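Serpin-12 (Manduca sexta, PDB 6CJ7) probably inhibits serine proteases as a member of the serpin family and controls prophenoloxidase activation in the larval hemolymph of the tobacco hornworm. Local coordinates at residues S73-K78 against V116-D120; D267-P273 against P349-A355. Numbering follows the deposited sequence.

Interaction 1. Residues S73-K78 against V116-D120; sequences SAEIFK and VNNFD
Residues 73-78 form regular alpha helix, largely in the N-terminal half of helix 70-85, with Phe77 N hydrogen-bonded to Ser73 O and Lys78 N to Ala74 O, both at 3.0 Å. Against them comes the C-terminal end of helix 109-118, so the contact joins helices D and E of the serpin fold. Asn118 has phi/psi -122/-34, Phe119 -111/8, and Asp120 is in the left-handed region (48/46). Approach is closest at Lys78 and Asn118, whose CA atoms are 4.1 Å apart. There Lys78 CA makes a CA-H...O contact of 3.2 Å to Asn118 O, a carbonyl that accepts a hydrogen bond from the side chain of Asn81, about one turn beyond Lys78. The Phe119 ring (chi1 m) reaches helix 70-85 with its tip, CZ 3.7 Å from Ala74 CA, and CE1 is 4.1 Å from Ala74 CB. Both Phe119 and Phe77 (chi1 m) also meet helix 40-51, Phe119 at Ala48 and Met49 and Phe77 at Thr44 and Ile45, which makes a buried apolar junction of three helices. Lys78, extended through chi3, leads away to a salt bridge with Glu82. Between the two phenylalanines, Phe77 CB sits 3.9 Å from Phe119 CE2.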
ATOM      1  N   SER A  73       1.519  15.163  10.856  1.00 23.97           N
ATOM      2  CA  SER A  73       0.932  14.089  10.058  1.00 20.59           C
ATOM      3  C   SER A  73      -0.412  14.523   9.476  1.00 25.48           C
ATOM      4  O   SER A  73      -0.729  14.202   8.327  1.00 22.30           O
ATOM      5  CB  SER A  73       0.791  12.795  10.875  1.00 25.55           C
ATOM      6  OG  SER A  73      -0.194  12.865  11.878  1.00 30.73           O
ATOM      7  N   ALA A  74      -1.182  15.326  10.220  1.00 24.53           N
ATOM      8  CA  ALA A  74      -2.472  15.794   9.719  1.00 26.46           C
ATOM      9  C   ALA A  74      -2.288  16.726   8.529  1.00 22.84           C
ATOM     10  O   ALA A  74      -3.035  16.648   7.546  1.00 25.20           O
ATOM     11  CB  ALA A  74      -3.245  16.493  10.844  1.00 26.19           C
ATOM     12  N   GLU A  75      -1.297  17.616   8.605  1.00 23.36           N
ATOM     13  CA  GLU A  75      -1.046  18.547   7.511  1.00 25.24           C
ATOM     14  C   GLU A  75      -0.527  17.817   6.282  1.00 26.09           C
ATOM     15  O   GLU A  75      -0.925  18.131   5.152  1.00 28.70           O
ATOM     16  CB  GLU A  75      -0.051  19.617   7.943  1.00 32.28           C
ATOM     17  CG  GLU A  75      -0.675  20.718   8.772  1.00 58.75           C
ATOM     18  CD  GLU A  75      -1.962  21.254   8.157  1.00 73.86           C
ATOM     19  OE1 GLU A  75      -1.928  21.734   7.005  1.00 75.58           O
ATOM     20  OE2 GLU A  75      -3.013  21.187   8.822  1.00 78.06           O
ATOM     21  N   ILE A  76       0.382  16.862   6.486  1.00 22.59           N
ATOM     22  CA  ILE A  76       0.968  16.146   5.358  1.00 24.91           C
ATOM     23  C   ILE A  76      -0.100  15.351   4.627  1.00 26.55           C
ATOM     24  O   ILE A  76      -0.218  15.420   3.399  1.00 23.94           O
ATOM     25  CB  ILE A  76       2.123  15.248   5.832  1.00 26.93           C
ATOM     26  CG1 ILE A  76       3.373  16.097   6.075  1.00 31.75           C
ATOM     27  CG2 ILE A  76       2.406  14.129   4.817  1.00 27.01           C
ATOM     28  CD1 ILE A  76       4.392  15.438   6.970  1.00 37.55           C
ATOM     29  N   PHE A  77      -0.914  14.595   5.366  1.00 22.46           N
ATOM     30  CA  PHE A  77      -1.852  13.738   4.659  1.00 22.02           C
ATOM     31  C   PHE A  77      -3.049  14.499   4.119  1.00 23.03           C
ATOM     32  O   PHE A  77      -3.628  14.064   3.116  1.00 23.61           O
ATOM     33  CB  PHE A  77      -2.252  12.558   5.546  1.00 22.93           C
ATOM     34  CG  PHE A  77      -1.141  11.569   5.694  1.00 26.19           C
ATOM     35  CD1 PHE A  77      -0.737  10.805   4.611  1.00 31.71           C
ATOM     36  CD2 PHE A  77      -0.431  11.471   6.874  1.00 29.23           C
ATOM     37  CE1 PHE A  77       0.310   9.914   4.723  1.00 38.44           C
ATOM     38  CE2 PHE A  77       0.625  10.589   6.986  1.00 27.57           C
ATOM     39  CZ  PHE A  77       0.992   9.810   5.914  1.00 32.95           C
ATOM     40  N   LYS A  78      -3.390  15.660   4.689  1.00 21.87           N
ATOM     41  CA  LYS A  78      -4.395  16.480   4.030  1.00 24.27           C
ATOM     42  C   LYS A  78      -3.935  16.849   2.628  1.00 25.63           C
ATOM     43  O   LYS A  78      -4.711  16.759   1.668  1.00 22.78           O
ATOM     44  CB  LYS A  78      -4.707  17.737   4.850  1.00 25.80           C
ATOM     45  CG  LYS A  78      -5.798  18.612   4.227  1.00 25.43           C
ATOM     46  CD  LYS A  78      -6.176  19.766   5.155  1.00 33.04           C
ATOM     47  CE  LYS A  78      -7.158  20.701   4.488  1.00 44.32           C
ATOM     48  NZ  LYS A  78      -6.447  21.808   3.781  1.00 50.68           N
ATOM     49  N   VAL A 116     -12.329  13.243   8.410  1.00 25.16           N
ATOM     50  CA  VAL A 116     -12.951  13.611   7.141  1.00 28.10           C
ATOM     51  C   VAL A 116     -12.136  14.676   6.423  1.00 32.79           C
ATOM     52  O   VAL A 116     -11.897  14.578   5.214  1.00 33.84           O
ATOM     53  CB  VAL A 116     -14.399  14.071   7.392  1.00 29.40           C
ATOM     54  CG1 VAL A 116     -15.028  14.601   6.098  1.00 38.89           C
ATOM     55  CG2 VAL A 116     -15.233  12.939   7.982  1.00 34.71           C
ATOM     56  N   ASN A 117     -11.670  15.688   7.153  1.00 27.97           N
ATOM     57  CA  ASN A 117     -11.044  16.842   6.515  1.00 33.05           C
ATOM     58  C   ASN A 117      -9.578  16.622   6.148  1.00 30.60           C
ATOM     59  O   ASN A 117      -9.066  17.336   5.277  1.00 34.53           O
ATOM     60  CB  ASN A 117     -11.153  18.066   7.423  1.00 36.94           C
ATOM     61  CG  ASN A 117     -12.591  18.501   7.651  1.00 44.73           C
ATOM     62  OD1 ASN A 117     -13.465  18.263   6.815  1.00 49.37           O
ATOM     63  ND2 ASN A 117     -12.842  19.149   8.784  1.00 49.55           N
ATOM     64  N   ASN A 118      -8.885  15.674   6.783  1.00 28.99           N
ATOM     65  CA  ASN A 118      -7.451  15.504   6.567  1.00 21.76           C
ATOM     66  C   ASN A 118      -7.051  14.127   6.078  1.00 22.92           C
ATOM     67  O   ASN A 118      -6.096  14.026   5.308  1.00 26.03           O
ATOM     68  CB  ASN A 118      -6.661  15.794   7.862  1.00 23.16           C
ATOM     69  CG  ASN A 118      -6.708  17.243   8.266  1.00 25.53           C
ATOM     70  OD1 ASN A 118      -5.665  17.926   8.327  1.00 31.25           O
ATOM     71  ND2 ASN A 118      -7.907  17.736   8.557  1.00 31.19           N
ATOM     72  N   PHE A 119      -7.742  13.072   6.510  1.00 22.22           N
ATOM     73  CA  PHE A 119      -7.290  11.706   6.277  1.00 19.66           C
ATOM     74  C   PHE A 119      -8.156  10.924   5.291  1.00 23.82           C
ATOM     75  O   PHE A 119      -7.925   9.717   5.104  1.00 22.50           O
ATOM     76  CB  PHE A 119      -7.186  10.978   7.621  1.00 18.06           C
ATOM     77  CG  PHE A 119      -6.038  11.460   8.464  1.00 20.23           C
ATOM     78  CD1 PHE A 119      -6.229  12.403   9.470  1.00 21.74           C
ATOM     79  CD2 PHE A 119      -4.752  11.029   8.215  1.00 20.69           C
ATOM     80  CE1 PHE A 119      -5.156  12.864  10.229  1.00 23.63           C
ATOM     81  CE2 PHE A 119      -3.688  11.484   8.972  1.00 23.35           C
ATOM     82  CZ  PHE A 119      -3.886  12.416   9.972  1.00 24.28           C
ATOM     83  N   ASP A 120      -9.114  11.573   4.623  1.00 25.17           N
ATOM     84  CA  ASP A 120     -10.032  10.884   3.709  1.00 24.89           C
ATOM     85  C   ASP A 120     -10.605   9.635   4.385  1.00 24.33           C
ATOM     86  O   ASP A 120     -10.636   8.531   3.832  1.00 23.89           O
ATOM     87  CB  ASP A 120      -9.331  10.546   2.394  1.00 26.95           C
ATOM     88  CG  ASP A 120     -10.261   9.907   1.380  1.00 34.38           C
ATOM     89  OD1 ASP A 120     -11.452  10.284   1.329  1.00 37.53           O
ATOM     90  OD2 ASP A 120      -9.798   9.005   0.660  1.00 38.07           O
TER

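Interaction 2. Residues D267-P273 against P349-A355; sequences DVALELP and PSLYFRA
Val268, Leu270, Leu351 and Phe353 share one face of two parallel strands and make the apolar centre. Phe353 (chi1 t) reaches Leu270, CD1 to CD1 at 3.6 Å, while its CB lies 3.9 Å from Val268 CG1; Val268 CG2 meets Leu351 CB at 4.0 Å. The strand axes are 4.7 Å apart and inclined by only 4°. Val268 pairs with Leu351, Ala269 with Tyr352, Leu270 with Phe353 and Glu271 with Arg354, CA atoms 4.7-5.0 Å apart. Hydrogen bonds zigzag from one strand to the other: Leu351 N to Asp267 O (3.2 Å), Ala269 N to Leu351 O (3.0 Å), Phe353 N to Ala269 O (2.9 Å), Glu271 N to Phe353 O (2.9 Å) and Ala355 N to Glu271 O (3.0 Å). On the other face, Ala269 CB touches Pro349 CG (3.7 Å) and Tyr352 CD1 (3.9 Å). At the polar edge a water joins Glu271 OE1 (3.0 Å) to Arg354 NH1 (2.7 Å), and another joins Asp267 N (2.9 Å) to Ser350 OG (2.5 Å), whereas the Asp267 carboxylate is salt-bridged to Arg207. This is the pairing of strands 1 and 2 of serpin sheet C, strand 351-354 following the reactive centre loop. Strand 265-282 lies between it and strand 198-215, to which Val268, Leu270 and Leu272 are hydrogen-bonded through Arg208, Thr206 and Met204, and Phe353 packs on Val236 and Leu238 of strand 232-239.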
ATOM      1  N   ASP A 267      17.280   4.200 -23.926  1.00 30.63           N
ATOM      2  CA  ASP A 267      16.610   3.325 -24.885  1.00 30.27           C
ATOM      3  C   ASP A 267      16.538   1.915 -24.292  1.00 32.28           C
ATOM      4  O   ASP A 267      17.558   1.227 -24.187  1.00 36.66           O
ATOM      5  CB  ASP A 267      17.391   3.385 -26.198  1.00 33.72           C
ATOM      6  CG  ASP A 267      16.877   2.425 -27.271  1.00 36.74           C
ATOM      7  OD1 ASP A 267      15.806   1.809 -27.130  1.00 38.01           O
ATOM      8  OD2 ASP A 267      17.572   2.313 -28.305  1.00 41.95           O
ATOM      9  N   VAL A 268      15.347   1.507 -23.844  1.00 28.52           N
ATOM     10  CA  VAL A 268      15.152   0.256 -23.111  1.00 30.52           C
ATOM     11  C   VAL A 268      14.275  -0.685 -23.927  1.00 31.89           C
ATOM     12  O   VAL A 268      13.192  -0.294 -24.375  1.00 32.54           O
ATOM     13  CB  VAL A 268      14.514   0.501 -21.730  1.00 27.82           C
ATOM     14  CG1 VAL A 268      14.197  -0.831 -21.040  1.00 28.61           C
ATOM     15  CG2 VAL A 268      15.425   1.356 -20.864  1.00 30.31           C
ATOM     16  N   ALA A 269      14.723  -1.937 -24.076  1.00 29.73           N
ATOM     17  CA  ALA A 269      13.880  -3.031 -24.550  1.00 35.78           C
ATOM     18  C   ALA A 269      13.303  -3.738 -23.329  1.00 30.51           C
ATOM     19  O   ALA A 269      14.030  -4.421 -22.598  1.00 30.83           O
ATOM     20  CB  ALA A 269      14.680  -4.005 -25.410  1.00 35.11           C
ATOM     21  N   LEU A 270      11.998  -3.586 -23.119  1.00 26.79           N
ATOM     22  CA  LEU A 270      11.336  -4.001 -21.887  1.00 25.57           C
ATOM     23  C   LEU A 270      10.431  -5.206 -22.131  1.00 28.49           C
ATOM     24  O   LEU A 270       9.650  -5.218 -23.086  1.00 28.37           O
ATOM     25  CB  LEU A 270      10.525  -2.826 -21.333  1.00 25.74           C
ATOM     26  CG  LEU A 270       9.598  -3.094 -20.143  1.00 25.04           C
ATOM     27  CD1 LEU A 270      10.410  -3.368 -18.893  1.00 26.49           C
ATOM     28  CD2 LEU A 270       8.679  -1.892 -19.927  1.00 27.12           C
ATOM     29  N   GLU A 271      10.538  -6.220 -21.267  1.00 29.37           N
ATOM     30  CA  GLU A 271       9.585  -7.320 -21.197  1.00 25.73           C
ATOM     31  C   GLU A 271       9.092  -7.383 -19.764  1.00 26.20           C
ATOM     32  O   GLU A 271       9.877  -7.671 -18.853  1.00 28.57           O
ATOM     33  CB  GLU A 271      10.213  -8.648 -21.609  1.00 31.06           C
ATOM     34  CG  GLU A 271      10.714  -8.605 -23.053  1.00 38.95           C
ATOM     35  CD  GLU A 271      11.322  -9.913 -23.533  1.00 48.76           C
ATOM     36  OE1 GLU A 271      11.195 -10.946 -22.852  1.00 45.57           O
ATOM     37  OE2 GLU A 271      11.945  -9.904 -24.612  1.00 48.44           O
ATOM     38  N   LEU A 272       7.802  -7.106 -19.570  1.00 24.29           N
ATOM     39  CA  LEU A 272       7.213  -6.969 -18.232  1.00 22.95           C
ATOM     40  C   LEU A 272       5.993  -7.876 -18.097  1.00 22.95           C
ATOM     41  O   LEU A 272       5.020  -7.689 -18.823  1.00 24.89           O
ATOM     42  CB  LEU A 272       6.838  -5.500 -17.964  1.00 21.96           C
ATOM     43  CG  LEU A 272       6.301  -5.205 -16.567  1.00 23.47           C
ATOM     44  CD1 LEU A 272       7.413  -5.316 -15.538  1.00 25.83           C
ATOM     45  CD2 LEU A 272       5.655  -3.815 -16.512  1.00 24.81           C
ATOM     46  N   PRO A 273       5.976  -8.852 -17.172  1.00 26.17           N
ATOM     47  CA  PRO A 273       4.786  -9.695 -17.024  1.00 23.26           C
ATOM     48  C   PRO A 273       3.586  -8.879 -16.569  1.00 22.86           C
ATOM     49  O   PRO A 273       3.674  -8.036 -15.671  1.00 25.66           O
ATOM     50  CB  PRO A 273       5.208 -10.716 -15.959  1.00 30.72           C
ATOM     51  CG  PRO A 273       6.599 -10.451 -15.615  1.00 36.20           C
ATOM     52  CD  PRO A 273       7.028  -9.137 -16.161  1.00 28.84           C
ATOM     53  N   PRO A 349      19.489  -1.885 -27.924  1.00 51.82           N
ATOM     54  CA  PRO A 349      19.063  -0.947 -26.881  1.00 52.98           C
ATOM     55  C   PRO A 349      20.166  -0.720 -25.863  1.00 56.01           C
ATOM     56  O   PRO A 349      21.052  -1.556 -25.678  1.00 58.50           O
ATOM     57  CB  PRO A 349      17.853  -1.651 -26.250  1.00 49.73           C
ATOM     58  CG  PRO A 349      18.095  -3.095 -26.488  1.00 50.37           C
ATOM     59  CD  PRO A 349      18.756  -3.163 -27.848  1.00 54.61           C
ATOM     60  N   SER A 350      20.109   0.442 -25.209  1.00 50.29           N
ATOM     61  CA  SER A 350      21.055   0.732 -24.140  1.00 51.07           C
ATOM     62  C   SER A 350      20.886  -0.233 -22.977  1.00 48.08           C
ATOM     63  O   SER A 350      21.863  -0.582 -22.305  1.00 54.38           O
ATOM     64  CB  SER A 350      20.879   2.173 -23.656  1.00 58.80           C
ATOM     65  OG  SER A 350      20.650   3.053 -24.745  1.00 66.18           O
ATOM     66  N   LEU A 351      19.661  -0.684 -22.734  1.00 40.38           N
ATOM     67  CA  LEU A 351      19.360  -1.539 -21.600  1.00 41.75           C
ATOM     68  C   LEU A 351      18.312  -2.552 -22.016  1.00 42.38           C
ATOM     69  O   LEU A 351      17.292  -2.186 -22.607  1.00 39.48           O
ATOM     70  CB  LEU A 351      18.853  -0.711 -20.410  1.00 39.99           C
ATOM     71  CG  LEU A 351      18.365  -1.443 -19.161  1.00 43.31           C
ATOM     72  CD1 LEU A 351      19.483  -2.273 -18.561  1.00 48.28           C
ATOM     73  CD2 LEU A 351      17.807  -0.465 -18.136  1.00 41.66           C
ATOM     74  N   TYR A 352      18.572  -3.821 -21.722  1.00 38.28           N
ATOM     75  CA  TYR A 352      17.553  -4.858 -21.753  1.00 38.48           C
ATOM     76  C   TYR A 352      16.989  -5.016 -20.352  1.00 38.05           C
ATOM     77  O   TYR A 352      17.745  -5.217 -19.399  1.00 39.40           O
ATOM     78  CB  TYR A 352      18.128  -6.196 -22.217  1.00 38.31           C
ATOM     79  CG  TYR A 352      18.448  -6.283 -23.688  1.00 46.69           C
ATOM     80  CD1 TYR A 352      17.460  -6.598 -24.613  1.00 50.38           C
ATOM     81  CD2 TYR A 352      19.740  -6.076 -24.150  1.00 52.14           C
ATOM     82  CE1 TYR A 352      17.750  -6.692 -25.961  1.00 53.30           C
ATOM     83  CE2 TYR A 352      20.038  -6.169 -25.497  1.00 55.66           C
ATOM     84  CZ  TYR A 352      19.038  -6.476 -26.395  1.00 56.18           C
ATOM     85  OH  TYR A 352      19.329  -6.568 -27.734  1.00 60.52           O
ATOM     86  N   PHE A 353      15.668  -4.924 -20.229  1.00 30.54           N
ATOM     87  CA  PHE A 353      14.994  -5.086 -18.944  1.00 26.70           C
ATOM     88  C   PHE A 353      13.954  -6.187 -19.108  1.00 29.31           C
ATOM     89  O   PHE A 353      12.833  -5.942 -19.560  1.00 27.08           O
ATOM     90  CB  PHE A 353      14.357  -3.780 -18.470  1.00 29.04           C
ATOM     91  CG  PHE A 353      13.989  -3.779 -17.007  1.00 28.36           C
ATOM     92  CD1 PHE A 353      12.861  -4.454 -16.560  1.00 26.06           C
ATOM     93  CD2 PHE A 353      14.754  -3.078 -16.079  1.00 27.25           C
ATOM     94  CE1 PHE A 353      12.505  -4.458 -15.211  1.00 28.41           C
ATOM     95  CE2 PHE A 353      14.402  -3.080 -14.717  1.00 27.40           C
ATOM     96  CZ  PHE A 353      13.277  -3.770 -14.290  1.00 29.86           C
ATOM     97  N   ARG A 354      14.326  -7.405 -18.732  1.00 31.53           N
ATOM     98  CA  ARG A 354      13.454  -8.556 -18.889  1.00 25.92           C
ATOM     99  C   ARG A 354      13.145  -9.088 -17.497  1.00 31.43           C
ATOM    100  O   ARG A 354      14.010  -9.689 -16.850  1.00 31.72           O
ATOM    101  CB  ARG A 354      14.109  -9.607 -19.779  1.00 33.75           C
ATOM    102  CG  ARG A 354      13.562 -11.011 -19.628  1.00 45.35           C
ATOM    103  CD  ARG A 354      14.064 -11.870 -20.736  1.00 54.09           C
ATOM    104  NE  ARG A 354      15.520 -11.996 -20.721  1.00 61.45           N
ATOM    105  CZ  ARG A 354      16.237 -12.470 -21.729  1.00 62.17           C
ATOM    106  NH1 ARG A 354      15.625 -12.870 -22.837  1.00 59.71           N
ATOM    107  NH2 ARG A 354      17.563 -12.539 -21.637  1.00 62.55           N
ATOM    108  N   ALA A 355      11.920  -8.858 -17.046  1.00 27.10           N
ATOM    109  CA  ALA A 355      11.510  -9.232 -15.693  1.00 24.81           C
ATOM    110  C   ALA A 355      10.898 -10.633 -15.685  1.00 23.16           C
ATOM    111  O   ALA A 355       9.714 -10.819 -15.401  1.00 25.52           O
ATOM    112  CB  ALA A 355      10.541  -8.195 -15.137  1.00 26.24           C
TER
HETATM  113  O   HOH W   1      19.874   5.376 -24.568  1.00 37.41           O
HETATM  114  O   HOH W   2      13.142 -13.004 -23.918  1.00 41.24           O

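The two contacts lie on opposite sides of the chain's centre, their centres 39 Å apart and their nearest atoms about 26 Å apart, without touching. They come in series: interaction 1 closes within the first third of the chain, and interaction 2 opens nearly 150 residues later. One joins two helices and the other two strands, yet both connect to the same extended, branched sheet. Strand 92-102 follows helix 70-85 in sequence and belongs to that sheet, as does strand 265-282, which runs on to pair with strand 317-326. Interaction 2 thus marks the reactive-loop end of the serpin, while interaction 1 belongs to its distant helical part.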